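Local coordinates for protein 7,8-dihydro-6-hydroxymethylpterin pyrophosphokinase-dihydropteroate synthase (Plasmodium falciparum, PDB 6JWS) that probably catalyses two successive steps of folate biosynthesis, ATP-dependent pyrophosphorylation of hydroxymethyldihydropterin and condensation of the product with 4-aminobenzoate to dihydropteroate, at residues Ile48-Tyr53 with Glu108-Phe113; Val321-Thr324 with Ser328-Leu331; Tyr376-Arg381 with Val498-Asp503; Lys582-Ser587 with Arg608-Ala613. The protein carries 1 engineered substitution. All blocks are in the same frame, centred on the assembly; numbering follows the deposited sequence.

Interaction 1. Residues Ile48-Tyr53 with Glu108-Phe113; sequences IINTSY and EEYETF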
# COMPACT_ATOMS: atom_id res chain seq x y z
N ILE B 48 -2.84 -31.86 27.44
CA ILE B 48 -2.19 -30.82 26.65
C ILE B 48 -2.47 -29.44 27.25
O ILE B 48 -3.61 -29.01 27.33
CB ILE B 48 -2.65 -30.89 25.18
CG1 ILE B 48 -2.28 -32.25 24.56
CG2 ILE B 48 -2.06 -29.73 24.39
CD1 ILE B 48 -2.90 -32.51 23.21
N ILE B 49 -1.40 -28.74 27.63
CA ILE B 49 -1.52 -27.46 28.30
C ILE B 49 -0.76 -26.38 27.53
O ILE B 49 -0.68 -25.26 28.02
CB ILE B 49 -1.02 -27.52 29.76
CG1 ILE B 49 0.40 -28.09 29.84
CG2 ILE B 49 -1.98 -28.27 30.68
CD1 ILE B 49 1.02 -27.96 31.20
N ASN B 50 -0.18 -26.72 26.37
CA ASN B 50 0.46 -25.74 25.50
C ASN B 50 0.63 -26.31 24.09
O ASN B 50 0.72 -27.52 23.92
CB ASN B 50 1.73 -25.14 26.12
CG ASN B 50 2.00 -23.73 25.64
OD1 ASN B 50 1.48 -23.30 24.60
ND2 ASN B 50 2.83 -23.00 26.36
N THR B 51 0.60 -25.44 23.08
CA THR B 51 0.85 -25.81 21.70
C THR B 51 1.55 -24.64 21.03
O THR B 51 1.42 -23.50 21.49
CB THR B 51 -0.43 -26.13 20.91
OG1 THR B 51 -1.44 -25.14 21.14
CG2 THR B 51 -1.00 -27.51 21.17
N SER B 52 2.29 -24.91 19.96
CA SER B 52 2.87 -23.88 19.12
C SER B 52 1.93 -23.67 17.94
O SER B 52 0.94 -24.40 17.83
CB SER B 52 4.22 -24.34 18.64
OG SER B 52 4.08 -25.38 17.67
N TYR B 53 2.24 -22.71 17.05
CA TYR B 53 1.65 -22.73 15.73
C TYR B 53 2.03 -24.02 15.01
O TYR B 53 2.95 -24.73 15.38
CB TYR B 53 2.00 -21.46 14.94
CG TYR B 53 1.29 -20.24 15.48
CD1 TYR B 53 -0.05 -20.00 15.18
CD2 TYR B 53 1.93 -19.36 16.36
CE1 TYR B 53 -0.72 -18.91 15.73
CE2 TYR B 53 1.27 -18.28 16.92
CZ TYR B 53 -0.06 -18.05 16.60
OH TYR B 53 -0.74 -17.01 17.18
N GLU B 108 0.51 -25.72 38.44
CA GLU B 108 1.68 -25.53 39.29
C GLU B 108 2.88 -26.34 38.79
O GLU B 108 4.00 -25.84 38.80
CB GLU B 108 1.36 -25.85 40.75
CG GLU B 108 0.12 -25.13 41.29
CD GLU B 108 0.20 -23.64 41.58
OE1 GLU B 108 1.30 -23.04 41.45
OE2 GLU B 108 -0.85 -23.06 41.94
N GLU B 109 2.65 -27.59 38.36
CA GLU B 109 3.73 -28.42 37.85
C GLU B 109 4.34 -27.80 36.59
O GLU B 109 5.54 -27.94 36.35
CB GLU B 109 3.28 -29.87 37.61
CG GLU B 109 3.00 -30.66 38.89
CD GLU B 109 1.58 -30.56 39.42
OE1 GLU B 109 0.71 -30.07 38.68
OE2 GLU B 109 1.33 -30.99 40.58
N TYR B 110 3.50 -27.14 35.78
CA TYR B 110 3.98 -26.43 34.60
C TYR B 110 4.82 -25.24 35.05
O TYR B 110 5.89 -25.03 34.50
CB TYR B 110 2.82 -25.95 33.72
CG TYR B 110 3.20 -25.27 32.42
CD1 TYR B 110 4.19 -25.78 31.60
CD2 TYR B 110 2.54 -24.13 31.99
CE1 TYR B 110 4.52 -25.18 30.39
CE2 TYR B 110 2.84 -23.52 30.78
CZ TYR B 110 3.84 -24.05 29.98
OH TYR B 110 4.16 -23.45 28.79
N GLU B 111 4.32 -24.50 36.04
CA GLU B 111 4.99 -23.32 36.58
C GLU B 111 6.39 -23.73 37.05
O GLU B 111 7.38 -23.05 36.78
CB GLU B 111 4.11 -22.69 37.66
CG GLU B 111 4.86 -21.95 38.77
CD GLU B 111 4.54 -22.33 40.22
OE1 GLU B 111 5.04 -23.39 40.70
OE2 GLU B 111 3.80 -21.56 40.88
N THR B 112 6.45 -24.88 37.73
CA THR B 112 7.65 -25.43 38.31
C THR B 112 8.64 -25.77 37.19
O THR B 112 9.81 -25.41 37.27
CB THR B 112 7.29 -26.63 39.20
OG1 THR B 112 6.69 -26.06 40.37
CG2 THR B 112 8.48 -27.48 39.60
N PHE B 113 8.14 -26.45 36.15
CA PHE B 113 8.96 -26.81 35.01
C PHE B 113 9.57 -25.57 34.36
O PHE B 113 10.76 -25.58 34.05
CB PHE B 113 8.20 -27.74 34.06
CG PHE B 113 8.77 -27.79 32.67
CD1 PHE B 113 9.71 -28.75 32.32
CD2 PHE B 113 8.37 -26.87 31.70
CE1 PHE B 113 10.23 -28.80 31.03
CE2 PHE B 113 8.89 -26.91 30.42
CZ PHE B 113 9.82 -27.87 30.08

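Interaction 2. Residues Val321-Thr324 with Ser328-Leu331; sequences VYTT and SILL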
# COMPACT_ATOMS: atom_id res chain seq x y z
N VAL B 321 18.03 -34.96 20.68
CA VAL B 321 19.33 -34.68 20.09
C VAL B 321 19.25 -33.38 19.29
O VAL B 321 20.20 -32.60 19.25
CB VAL B 321 19.79 -35.87 19.21
CG1 VAL B 321 20.97 -35.53 18.32
CG2 VAL B 321 20.09 -37.11 20.03
N TYR B 322 18.08 -33.12 18.69
CA TYR B 322 18.01 -32.09 17.66
C TYR B 322 17.48 -30.76 18.18
O TYR B 322 17.41 -29.80 17.43
CB TYR B 322 17.33 -32.65 16.41
CG TYR B 322 18.26 -33.46 15.54
CD1 TYR B 322 19.01 -32.85 14.54
CD2 TYR B 322 18.41 -34.83 15.71
CE1 TYR B 322 19.88 -33.58 13.74
CE2 TYR B 322 19.28 -35.58 14.92
CZ TYR B 322 20.01 -34.94 13.93
OH TYR B 322 20.86 -35.64 13.12
N THR B 323 17.18 -30.68 19.49
CA THR B 323 16.46 -29.56 20.08
C THR B 323 17.02 -28.20 19.66
O THR B 323 16.26 -27.27 19.40
CB THR B 323 16.39 -29.70 21.60
OG1 THR B 323 15.89 -31.02 21.84
CG2 THR B 323 15.48 -28.68 22.25
N THR B 324 18.34 -28.11 19.58
CA THR B 324 19.09 -26.87 19.42
C THR B 324 19.60 -26.77 17.98
O THR B 324 20.09 -25.73 17.55
CB THR B 324 20.23 -26.89 20.44
OG1 THR B 324 19.67 -26.22 21.56
CG2 THR B 324 21.52 -26.23 19.99
N SER B 328 13.37 -25.69 12.96
CA SER B 328 11.94 -25.96 13.04
C SER B 328 11.53 -26.27 14.48
O SER B 328 10.42 -25.97 14.87
CB SER B 328 11.51 -27.03 12.08
OG SER B 328 12.12 -28.26 12.43
N ILE B 329 12.44 -26.82 15.29
CA ILE B 329 12.10 -27.09 16.68
C ILE B 329 12.19 -25.80 17.48
O ILE B 329 11.26 -25.47 18.22
CB ILE B 329 12.96 -28.21 17.29
CG1 ILE B 329 12.74 -29.55 16.58
CG2 ILE B 329 12.77 -28.33 18.79
CD1 ILE B 329 13.83 -30.57 16.89
N LEU B 330 13.29 -25.06 17.34
CA LEU B 330 13.43 -23.81 18.08
C LEU B 330 12.24 -22.88 17.77
O LEU B 330 11.70 -22.24 18.67
CB LEU B 330 14.76 -23.15 17.71
CG LEU B 330 16.00 -23.72 18.40
CD1 LEU B 330 17.27 -23.02 17.94
CD2 LEU B 330 15.88 -23.62 19.91
N LEU B 331 11.84 -22.83 16.50
CA LEU B 331 10.73 -22.03 16.00
C LEU B 331 9.44 -22.32 16.80
O LEU B 331 8.80 -21.40 17.30
CB LEU B 331 10.60 -22.32 14.50
CG LEU B 331 9.45 -21.68 13.72
CD1 LEU B 331 9.60 -20.16 13.61
CD2 LEU B 331 9.36 -22.30 12.33

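Interaction 3. Residues Tyr376-Arg381 with Val498-Asp503; sequences YVLKDR and VDILND. With PT1 (pteroic acid), chain I.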
# COMPACT_ATOMS: atom_id res chain seq x y z
N TYR B 376 -2.15 -21.12 10.19
CA TYR B 376 -3.33 -21.16 11.06
C TYR B 376 -4.40 -22.03 10.40
O TYR B 376 -4.32 -22.29 9.20
CB TYR B 376 -3.83 -19.74 11.39
CG TYR B 376 -4.48 -19.03 10.23
CD1 TYR B 376 -3.71 -18.40 9.27
CD2 TYR B 376 -5.87 -18.97 10.08
CE1 TYR B 376 -4.28 -17.71 8.21
CE2 TYR B 376 -6.45 -18.30 9.01
CZ TYR B 376 -5.65 -17.66 8.07
OH TYR B 376 -6.15 -16.98 6.99
N VAL B 377 -5.42 -22.46 11.18
CA VAL B 377 -6.44 -23.34 10.61
C VAL B 377 -7.85 -22.78 10.88
O VAL B 377 -8.20 -22.46 12.01
CB VAL B 377 -6.30 -24.80 11.10
CG1 VAL B 377 -7.41 -25.70 10.57
CG2 VAL B 377 -4.95 -25.38 10.72
N LEU B 378 -8.63 -22.62 9.81
CA LEU B 378 -10.00 -22.13 9.94
C LEU B 378 -10.96 -23.30 10.14
O LEU B 378 -11.90 -23.21 10.94
CB LEU B 378 -10.38 -21.35 8.68
CG LEU B 378 -9.72 -19.98 8.56
CD1 LEU B 378 -10.01 -19.36 7.20
CD2 LEU B 378 -10.17 -19.07 9.70
N LYS B 379 -10.77 -24.35 9.35
CA LYS B 379 -11.68 -25.49 9.40
C LYS B 379 -10.86 -26.77 9.52
O LYS B 379 -10.62 -27.25 10.63
CB LYS B 379 -12.65 -25.44 8.21
CG LYS B 379 -13.74 -26.50 8.22
CD LYS B 379 -14.55 -26.59 6.92
CE LYS B 379 -15.36 -27.88 6.84
NZ LYS B 379 -16.48 -27.79 5.87
N ASP B 380 -10.39 -27.28 8.38
CA ASP B 380 -9.65 -28.54 8.34
C ASP B 380 -8.49 -28.45 7.35
O ASP B 380 -7.86 -29.46 7.06
CB ASP B 380 -10.59 -29.74 8.11
CG ASP B 380 -11.50 -29.64 6.89
OD1 ASP B 380 -11.19 -28.84 5.97
OD2 ASP B 380 -12.53 -30.38 6.86
N ARG B 381 -8.21 -27.24 6.84
CA ARG B 381 -7.14 -27.04 5.87
C ARG B 381 -6.11 -26.02 6.37
O ARG B 381 -6.41 -25.12 7.17
CB ARG B 381 -7.76 -26.63 4.53
CG ARG B 381 -7.78 -27.71 3.46
CD ARG B 381 -8.53 -28.99 3.77
NE ARG B 381 -7.81 -30.18 3.30
CZ ARG B 381 -8.33 -31.41 3.17
NH1 ARG B 381 -9.61 -31.64 3.44
NH2 ARG B 381 -7.57 -32.40 2.73
N VAL B 498 -21.77 -25.73 12.18
CA VAL B 498 -20.81 -24.64 12.21
C VAL B 498 -19.39 -25.18 12.31
O VAL B 498 -19.18 -26.29 12.80
CB VAL B 498 -21.09 -23.62 13.34
CG1 VAL B 498 -22.46 -22.98 13.20
CG2 VAL B 498 -20.92 -24.22 14.74
N ASP B 499 -18.42 -24.35 11.88
CA ASP B 499 -17.00 -24.61 12.01
C ASP B 499 -16.31 -23.72 13.05
O ASP B 499 -15.34 -24.15 13.66
CB ASP B 499 -16.32 -24.39 10.66
CG ASP B 499 -16.99 -25.24 9.61
OD1 ASP B 499 -16.96 -26.49 9.79
OD2 ASP B 499 -17.60 -24.64 8.67
N ILE B 500 -16.75 -22.47 13.21
CA ILE B 500 -15.97 -21.48 13.94
C ILE B 500 -16.86 -20.81 14.98
O ILE B 500 -17.96 -20.40 14.66
CB ILE B 500 -15.36 -20.43 12.97
CG1 ILE B 500 -14.27 -21.02 12.08
CG2 ILE B 500 -14.84 -19.21 13.75
CD1 ILE B 500 -13.80 -20.12 10.96
N LEU B 501 -16.37 -20.71 16.23
CA LEU B 501 -16.98 -19.83 17.21
C LEU B 501 -16.43 -18.41 17.03
O LEU B 501 -15.22 -18.17 17.08
CB LEU B 501 -16.74 -20.37 18.63
CG LEU B 501 -17.16 -19.45 19.79
CD1 LEU B 501 -18.67 -19.19 19.79
CD2 LEU B 501 -16.76 -20.04 21.13
N ASN B 502 -17.34 -17.45 16.85
CA ASN B 502 -17.01 -16.04 16.87
C ASN B 502 -17.56 -15.43 18.16
O ASN B 502 -18.74 -15.11 18.23
CB ASN B 502 -17.59 -15.35 15.62
CG ASN B 502 -17.38 -13.86 15.65
OD1 ASN B 502 -16.55 -13.37 16.40
ND2 ASN B 502 -18.17 -13.12 14.87
N ASP B 503 -16.69 -15.27 19.17
CA ASP B 503 -17.13 -14.90 20.51
C ASP B 503 -16.67 -13.48 20.83
O ASP B 503 -15.51 -13.24 21.17
CB ASP B 503 -16.66 -15.94 21.53
CG ASP B 503 -17.25 -15.79 22.93
OD1 ASP B 503 -17.34 -14.62 23.45
OD2 ASP B 503 -17.65 -16.84 23.50
C2 PT1 I . -16.74 -7.46 14.83
C3 PT1 I . -18.19 -7.58 14.94
C5 PT1 I . -18.71 -8.92 15.23
N6 PT1 I . -19.04 -6.53 14.77
C7 PT1 I . -16.47 -9.76 15.31
N9 PT1 I . -17.83 -9.94 15.39
C10 PT1 I . -20.38 -6.73 14.91
N11 PT1 I . -15.60 -10.82 15.50
C12 PT1 I . -20.87 -7.99 15.22
C21 PT1 I . -20.36 0.91 15.13
O22 PT1 I . -20.91 1.49 14.15
O1 PT1 I . -16.19 -6.26 14.57
N4 PT1 I . -15.95 -8.54 15.01
N8 PT1 I . -20.05 -9.05 15.35
C13 PT1 I . -21.30 -5.55 14.77
N14 PT1 I . -21.11 -4.66 15.96
C15 PT1 I . -20.93 -3.33 15.78
C16 PT1 I . -20.14 -2.60 16.69
C17 PT1 I . -21.57 -2.70 14.67
C18 PT1 I . -19.96 -1.21 16.47
C19 PT1 I . -21.40 -1.30 14.47
C20 PT1 I . -20.57 -0.57 15.37
O23 PT1 I . -19.63 1.55 15.90
O HOH W 1 -12.98 -24.89 12.84
O HOH W 2 -18.34 -25.94 6.41

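Interaction 4. Residues Lys582-Ser587 with Arg608-Ala613; sequences KKHDQS and RKRFIA. With PT1 (pteroic acid), chain I; ACT (acetate ion), chain N.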
# COMPACT_ATOMS: atom_id res chain seq x y z
N LYS B 582 -14.72 1.99 21.52
CA LYS B 582 -13.66 2.84 20.98
C LYS B 582 -14.31 4.08 20.35
O LYS B 582 -15.27 3.95 19.61
CB LYS B 582 -12.80 2.09 19.95
CG LYS B 582 -11.87 1.02 20.51
CD LYS B 582 -12.43 -0.37 20.39
CE LYS B 582 -11.72 -1.39 21.26
NZ LYS B 582 -12.39 -2.71 21.17
N LYS B 583 -13.78 5.27 20.66
CA LYS B 583 -14.09 6.47 19.88
C LYS B 583 -13.58 6.26 18.45
O LYS B 583 -12.72 5.41 18.21
CB LYS B 583 -13.48 7.72 20.53
CG LYS B 583 -13.99 8.07 21.93
CD LYS B 583 -15.30 8.83 21.92
CE LYS B 583 -15.83 9.22 23.29
NZ LYS B 583 -16.96 8.37 23.73
N HIS B 584 -14.14 7.04 17.52
CA HIS B 584 -13.81 6.95 16.11
C HIS B 584 -12.31 7.08 15.88
O HIS B 584 -11.74 6.26 15.17
CB HIS B 584 -14.69 7.91 15.28
CG HIS B 584 -16.14 7.62 15.47
ND1 HIS B 584 -16.61 6.35 15.78
CD2 HIS B 584 -17.23 8.43 15.43
CE1 HIS B 584 -17.93 6.38 15.90
NE2 HIS B 584 -18.33 7.65 15.69
N ASP B 585 -11.67 8.06 16.54
CA ASP B 585 -10.22 8.24 16.47
C ASP B 585 -9.46 7.03 17.01
O ASP B 585 -8.34 6.78 16.57
CB ASP B 585 -9.76 9.57 17.10
CG ASP B 585 -10.13 10.80 16.27
OD1 ASP B 585 -10.18 10.70 15.01
OD2 ASP B 585 -10.39 11.87 16.89
N GLN B 586 -10.07 6.28 17.95
CA GLN B 586 -9.43 5.12 18.55
C GLN B 586 -9.53 3.94 17.59
O GLN B 586 -8.57 3.19 17.45
CB GLN B 586 -9.99 4.78 19.93
CG GLN B 586 -9.67 5.84 20.98
CD GLN B 586 -10.38 5.62 22.30
OE1 GLN B 586 -11.58 5.34 22.33
NE2 GLN B 586 -9.64 5.77 23.40
N SER B 587 -10.69 3.80 16.95
CA SER B 587 -10.86 2.80 15.91
C SER B 587 -9.80 3.00 14.83
O SER B 587 -9.11 2.05 14.45
CB SER B 587 -12.27 2.84 15.33
OG SER B 587 -13.20 2.29 16.24
N ARG B 608 -19.40 -0.93 7.60
CA ARG B 608 -20.54 -0.05 7.78
C ARG B 608 -20.57 0.56 9.18
O ARG B 608 -21.63 0.98 9.61
CB ARG B 608 -21.85 -0.76 7.44
CG ARG B 608 -22.00 -1.11 5.96
CD ARG B 608 -23.37 -1.73 5.73
NE ARG B 608 -23.51 -2.16 4.34
CZ ARG B 608 -24.59 -2.78 3.84
NH1 ARG B 608 -25.63 -3.04 4.62
NH2 ARG B 608 -24.63 -3.16 2.57
N LYS B 609 -19.43 0.67 9.85
CA LYS B 609 -19.40 1.19 11.20
C LYS B 609 -19.28 2.71 11.16
O LYS B 609 -18.77 3.28 10.19
CB LYS B 609 -18.27 0.55 12.01
CG LYS B 609 -18.43 -0.95 12.23
CD LYS B 609 -17.51 -1.60 13.24
CE LYS B 609 -18.06 -2.98 13.56
NZ LYS B 609 -17.12 -3.82 14.34
N ARG B 610 -19.68 3.35 12.27
CA ARG B 610 -19.75 4.79 12.38
C ARG B 610 -18.39 5.45 12.14
O ARG B 610 -18.34 6.54 11.60
CB ARG B 610 -20.27 5.18 13.76
CG ARG B 610 -21.76 4.96 13.98
CD ARG B 610 -22.03 5.02 15.49
NE ARG B 610 -21.33 4.01 16.28
CZ ARG B 610 -21.25 3.96 17.62
NH1 ARG B 610 -21.85 4.88 18.36
NH2 ARG B 610 -20.57 2.98 18.21
N PHE B 611 -17.28 4.82 12.56
CA PHE B 611 -16.00 5.48 12.42
C PHE B 611 -15.65 5.74 10.95
O PHE B 611 -14.85 6.64 10.68
CB PHE B 611 -14.88 4.73 13.15
CG PHE B 611 -14.33 3.52 12.43
CD1 PHE B 611 -14.94 2.28 12.57
CD2 PHE B 611 -13.21 3.63 11.62
CE1 PHE B 611 -14.43 1.16 11.90
CE2 PHE B 611 -12.71 2.51 10.96
CZ PHE B 611 -13.30 1.28 11.12
N ILE B 612 -16.22 4.97 10.01
CA ILE B 612 -15.95 5.24 8.60
C ILE B 612 -16.48 6.62 8.20
O ILE B 612 -15.75 7.40 7.59
CB ILE B 612 -16.51 4.14 7.68
CG1 ILE B 612 -16.00 2.74 8.04
CG2 ILE B 612 -16.21 4.51 6.23
CD1 ILE B 612 -16.54 1.63 7.18
N ALA B 613 -17.74 6.92 8.55
CA ALA B 613 -18.37 8.21 8.25
C ALA B 613 -17.57 9.36 8.84
O ALA B 613 -17.54 10.44 8.27
CB ALA B 613 -19.79 8.25 8.75
C2 PT1 I . -16.74 -7.46 14.83
C3 PT1 I . -18.19 -7.58 14.94
C5 PT1 I . -18.71 -8.92 15.23
N6 PT1 I . -19.04 -6.53 14.77
C7 PT1 I . -16.47 -9.76 15.31
N9 PT1 I . -17.83 -9.94 15.39
C10 PT1 I . -20.38 -6.73 14.91
N11 PT1 I . -15.60 -10.82 15.50
C12 PT1 I . -20.87 -7.99 15.22
C21 PT1 I . -20.36 0.91 15.13
O22 PT1 I . -20.91 1.49 14.15
O1 PT1 I . -16.19 -6.26 14.57
N4 PT1 I . -15.95 -8.54 15.01
N8 PT1 I . -20.05 -9.05 15.35
C13 PT1 I . -21.30 -5.55 14.77
N14 PT1 I . -21.11 -4.66 15.96
C15 PT1 I . -20.93 -3.33 15.78
C16 PT1 I . -20.14 -2.60 16.69
C17 PT1 I . -21.57 -2.70 14.67
C18 PT1 I . -19.96 -1.21 16.47
C19 PT1 I . -21.40 -1.30 14.47
C20 PT1 I . -20.57 -0.57 15.37
O23 PT1 I . -19.63 1.55 15.90
C ACT N . -6.60 7.18 22.94
O ACT N . -6.60 6.31 23.82
OXT ACT N . -5.81 7.18 21.97
CH3 ACT N . -7.61 8.35 23.06

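Interaction 1. Residues Ile48-Tyr53 with Glu108-Phe113
Y110 of helix 108-114 spans I49 and N50, which together form the bulged residues of a classic beta bulge: both face V169 of strand 163-172. The setting is the antiparallel sheet of the pyrophosphokinase domain, whose strands 208-214, 16-24, 163-172 and 46-57 have the 4-1-3-2 order of a ferredoxin-like fold. Along the helix, E109 comes first and packs on I17 and K171 of two strands of this sheet. One residue on, Y110 turns toward strand 46-57 and carries the whole contact. Its chi1 of -177° swings the phenol out from the helix toward the bulge. The base of this side chain packs on I49, where CD1 of I49 is 3.7 Å from CB of Y110 and equally far from CG, so the end of the isoleucine meets the root of the ring as the two side chains run past each other in opposite directions. The far end of the ring comes to N50, whose side chain crosses that of the tyrosine nearly at a right angle, with the amide plane 85° from the ring plane. F113, one turn on, stacks on Y340 and packs on I17 and V19 of strand 16-24. At the bulge, OD1 of N50 is bonded by R569, which holds the amide from its other end. ND2 of N50 donates to OH of Y110 over 2.8 Å, at an N-H...O angle of 159°, with the hydroxyl in the plane of the amide.

Interaction 2. Residues Val321-Thr324 with Ser328-Leu331
I329 and L330, in the first turns of helix 327-336, close over the backbone carbonyls of Y322, T323 and T324, in the loop that precedes the helix. The chain folds back after a very short link, bringing T323 CA within 6.1 Å of I329 CA. I329 carries the larger share. Its CB sits 4.0 Å from O of T323, and from there the side chain forks. The CG2 branch, anti to the backbone N, stays beside T323 and approaches the same carbonyl oxygen to 3.7 Å. The other branch leaves through CG1, which lies anti to the carbonyl carbon (chi1 -63°), and ends in CD1; this methyl reaches the preceding peptide, 3.7 Å from O of Y322 and 4.1 Å from CB of Y322. The two arms of one isoleucine thus straddle consecutive peptide groups. L330 continues the row: its CG also meets O of T323, at 3.7 Å, and CD1 extends to O of T324; the residue also packs on L352 and Y356 of helix 349-364. The polar groups find partners beyond the two segments: OG1 of T323 bonds to O of H320, and the Y322 ring forms a cation-pi pair with R326 while its hydroxyl bonds to N143. Y322 binds ATP in another structure of this protein; in this one its side chain is about 5 Å from the bound ATP. The contact is therefore van der Waals packing, mostly aliphatic carbon on carbonyl oxygen, with no directional bond between the two segments.

Interaction 3. Residues Tyr376-Arg381 with Val498-Asp503
L378 and K379 pass beside D499 and I500 where the turn between strands 372-377 and 382-384 meets the start of strand 500-503; the CA atoms of K379 and D499 approach to 6.0 Å, yet no backbone pairing joins them. The contact thus links the hairpin at the edge of the pyrophosphokinase sheet to the TIM barrel of the synthase. A water fills the gap between carbonyls, 2.8 Å from O of L378 and 2.6 Å from O of D499, although it has more acceptors nearby than protons to give. I500 lays CG1 against O of L378, and its CD1 meets CD2 of L378 at 4.0 Å. Next to this pair, the extended K379 side chain crosses the D499 carboxylate obliquely, with CG and OD1 3.6 Å apart. A second water, 2.7 Å from NZ of K379, relays its hydrogen bond to OD2 of D499, an oxygen that also accepts from N of I479. At the far end of this strand, N502 reads the pterin of pteroic acid in pairwise fashion: OD1 accepts from N11 at 2.9 Å and ND2 donates to N9. NZ of K379 and OD1 of D499, 4.2 Å apart, are beyond a salt bridge but probably still attract; between these two segments, waters and apolar carbon make the join, while O of K379 bonds directly to R571.

Interaction 4. Residues Lys582-Ser587 with Arg608-Ala613
H584 and F611 bring two short helices together, their CA atoms only 4.5 Å apart, as the first turn of helix 584-592 meets the weakly bonded turn 610-613. The H584 imidazole lies across the backbone there: C of R610 and CA of F611 sit over one ring face, and CE1 comes within 3.4 Å of CB of R610. One turn along, CB of S587 settles over the F611 ring in a CH-pi contact, 3.9 Å from its centroid, and CG1 of I612 covers the opposite face. F611 reaches this slot with CG placed between the backbone N and the carbonyl carbon (chi1 79°). The first helix opens at N-cap K583, whose N donates to OE1 of Q586 in the carbonyl plane, on a lone pair, an N-terminal capping bond. CE1 of H584 lies over one guanidinium face of R610, and the carboxylate of pteroic acid meets the edge. The backbone N of R610 binds carboxylate O22, and its bent side chain (chi3 -60°) sets that edge against O23, with NH2 of R610 at 2.9 Å and NE of R610 at 3.0 Å, while NH1 pairs with D539. K609 runs extended along the benzoate ring, and its NZ bonds to pterin O1 at 2.6 Å. Residues 609-610 thus grip both ends of the ligand. In the barrel, F611 rests on I673 of helix 657-680 and L591 of helix 584-592, while I612 packs on N666 and on V699 of the second subunit, where D585 also touches K702 of that subunit.

In the fold
From the N terminus the four contacts follow in series, none enclosing or crossing another. Interaction 1 closes a loop of 54 residues, partly disordered, within the pyrophosphokinase domain. Interaction 2 spans just three residues at the start of helix 327-336, the helix that also packs on strand 46-57. Interaction 3 bridges 116 residues and joins the two domains: strand 372-377 neighbours strand 46-57 of interaction 1 in one sheet, while 498-503 belongs to the barrel. Interaction 4 closes 20 residues there. Interactions 3 and 4 touch the same pteroic acid, whereas interactions 2 and 4, their centres about 45 Å apart, lie on opposite sides of the chain's centre.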